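Local structure of MIPZ (Caulobacter crescentus, 2XJ9) at residues R5-G10 with L128-M133. The protein binds ATP and dimerises, and, through localized dimerisation and nucleoid binding, forms the gradient by which it probably positions the division plane. The protein carries 1 engineered substitution. Sequence-based numbering, arbitrary orientation.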
loop_
_atom_site.group_PDB
_atom_site.type_symbol
_atom_site.label_atom_id
_atom_site.label_comp_id
_atom_site.label_asym_id
_atom_site.label_seq_id
_atom_site.Cartn_x
_atom_site.Cartn_y
_atom_site.Cartn_z
ATOM N N ARG A 5 15.403 -7.647 -21.961
ATOM C CA ARG A 5 14.793 -6.412 -21.467
ATOM C C ARG A 5 14.385 -6.455 -19.989
ATOM O O ARG A 5 13.974 -7.493 -19.455
ATOM C CB ARG A 5 13.645 -5.957 -22.374
ATOM C CG ARG A 5 14.181 -5.155 -23.559
ATOM C CD ARG A 5 13.122 -4.469 -24.416
ATOM N NE ARG A 5 12.105 -3.806 -23.655
ATOM C CZ ARG A 5 10.781 -3.790 -23.805
ATOM N NH1 ARG A 5 10.111 -4.437 -24.751
ATOM N NH2 ARG A 5 10.113 -3.065 -22.931
ATOM N N VAL A 6 14.529 -5.311 -19.332
ATOM C CA VAL A 6 14.322 -5.212 -17.894
ATOM C C VAL A 6 13.111 -4.351 -17.561
ATOM O O VAL A 6 13.079 -3.173 -17.921
ATOM C CB VAL A 6 15.532 -4.573 -17.204
ATOM C CG1 VAL A 6 15.188 -4.254 -15.756
ATOM C CG2 VAL A 6 16.738 -5.480 -17.301
ATOM N N ILE A 7 12.128 -4.932 -16.870
ATOM C CA ILE A 7 10.931 -4.185 -16.454
ATOM C C ILE A 7 10.880 -3.937 -14.950
ATOM O O ILE A 7 10.879 -4.868 -14.146
ATOM C CB ILE A 7 9.628 -4.903 -16.846
ATOM C CG1 ILE A 7 9.600 -5.143 -18.365
ATOM C CG2 ILE A 7 8.431 -4.102 -16.351
ATOM C CD1 ILE A 7 8.627 -6.200 -18.816
ATOM N N VAL A 8 10.832 -2.673 -14.571
ATOM C CA VAL A 8 10.743 -2.339 -13.167
ATOM C C VAL A 8 9.365 -1.822 -12.815
ATOM O O VAL A 8 8.938 -0.818 -13.352
ATOM C CB VAL A 8 11.803 -1.319 -12.777
ATOM C CG1 VAL A 8 11.386 -0.582 -11.531
ATOM C CG2 VAL A 8 13.122 -2.031 -12.571
ATOM N N VAL A 9 8.671 -2.532 -11.929
ATOM C CA VAL A 9 7.356 -2.112 -11.457
ATOM C C VAL A 9 7.503 -1.190 -10.254
ATOM O O VAL A 9 8.008 -1.589 -9.224
ATOM C CB VAL A 9 6.492 -3.305 -11.021
ATOM C CG1 VAL A 9 5.147 -2.809 -10.624
ATOM C CG2 VAL A 9 6.379 -4.343 -12.127
ATOM N N GLY A 10 7.048 0.045 -10.368
ATOM C CA GLY A 10 7.370 0.999 -9.335
ATOM C C GLY A 10 6.321 2.017 -8.958
ATOM O O GLY A 10 5.582 2.519 -9.791
ATOM N N LEU A 128 11.710 -0.339 -19.118
ATOM C CA LEU A 128 10.351 0.117 -18.878
ATOM C C LEU A 128 10.085 0.261 -17.375
ATOM O O LEU A 128 10.497 -0.572 -16.564
ATOM C CB LEU A 128 9.365 -0.874 -19.496
ATOM C CG LEU A 128 7.875 -0.570 -19.405
ATOM C CD1 LEU A 128 7.557 0.809 -19.950
ATOM C CD2 LEU A 128 7.069 -1.632 -20.108
ATOM N N VAL A 129 9.403 1.327 -16.998
ATOM C CA VAL A 129 8.935 1.470 -15.633
ATOM C C VAL A 129 7.414 1.478 -15.634
ATOM O O VAL A 129 6.801 2.467 -16.028
ATOM C CB VAL A 129 9.403 2.797 -15.009
ATOM C CG1 VAL A 129 8.808 2.947 -13.640
ATOM C CG2 VAL A 129 10.914 2.862 -14.943
ATOM N N VAL A 130 6.807 0.374 -15.219
ATOM C CA VAL A 130 5.351 0.303 -15.079
ATOM C C VAL A 130 4.951 0.816 -13.703
ATOM O O VAL A 130 5.380 0.266 -12.697
ATOM C CB VAL A 130 4.865 -1.124 -15.239
ATOM C CG1 VAL A 130 3.377 -1.163 -15.263
ATOM C CG2 VAL A 130 5.411 -1.698 -16.516
ATOM N N THR A 131 4.160 1.883 -13.655
ATOM C CA THR A 131 3.784 2.508 -12.383
ATOM C C THR A 131 2.272 2.540 -12.174
ATOM O O THR A 131 1.610 3.500 -12.559
ATOM C CB THR A 131 4.279 3.943 -12.291
ATOM O OG1 THR A 131 5.667 3.938 -11.978
ATOM C CG2 THR A 131 3.559 4.660 -11.196
ATOM N N PRO A 132 1.721 1.493 -11.556
ATOM C CA PRO A 132 0.286 1.407 -11.328
ATOM C C PRO A 132 -0.068 2.318 -10.196
ATOM O O PRO A 132 0.731 2.435 -9.291
ATOM C CB PRO A 132 0.113 -0.024 -10.858
ATOM C CG PRO A 132 1.353 -0.288 -10.114
ATOM C CD PRO A 132 2.446 0.429 -10.852
ATOM N N MET A 133 -1.228 2.951 -10.234
ATOM C CA MET A 133 -1.656 3.750 -9.104
ATOM C C MET A 133 -3.166 3.639 -8.867
ATOM O O MET A 133 -3.921 3.246 -9.763
ATOM C CB MET A 133 -1.287 5.210 -9.321
ATOM C CG MET A 133 -2.248 5.964 -10.212
ATOM S SD MET A 133 -1.785 7.702 -10.396
ATOM C CE MET A 133 -2.153 8.371 -8.775
#
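Thr131 meets Gly10 through its first torsion (chi1 -78°), which sets OG1 beside the backbone N and anti to the carbonyl carbon; in Ile7 the first torsion turns CG2 anti to the backbone N, and it meets Val130 CG2, itself beside the backbone N, at 3.9 Å. Strands 5-9 and 128-133 illustrate how parallel neighbours share a ladder. Leu128 O accepts from Val8 N at 2.9 Å, and Val130 O takes Gly10 N at 2.9 Å. The return bonds, Leu128 N to Val6 O and Val130 N to Val8 O, are weak. Where the first strand has ended, a side chain carries the pairing on: Thr131 OG1 donates to Gly10 O at 2.6 Å, approaching 33° out of the carbonyl plane. That hydroxyl is also hydrogen-bonded to Trp181 NE1 and Tyr159 OH, so a valine in its place would probably leave all three groups without this polar mate. Helix 18-30 packs on the face bearing Val9 and Val130, while Val129 on the other face touches Trp181. Beyond, Val9 CG1 lies 4.2 Å from Pro132 CD, and the Pro132 side chain is about 6 Å from the bound nucleotide analogue. These are the central strands of a parallel P-loop NTPase sheet, and strand 5-9 leads through Gly10 into the deviant Walker A loop containing Lys13 and Ser19.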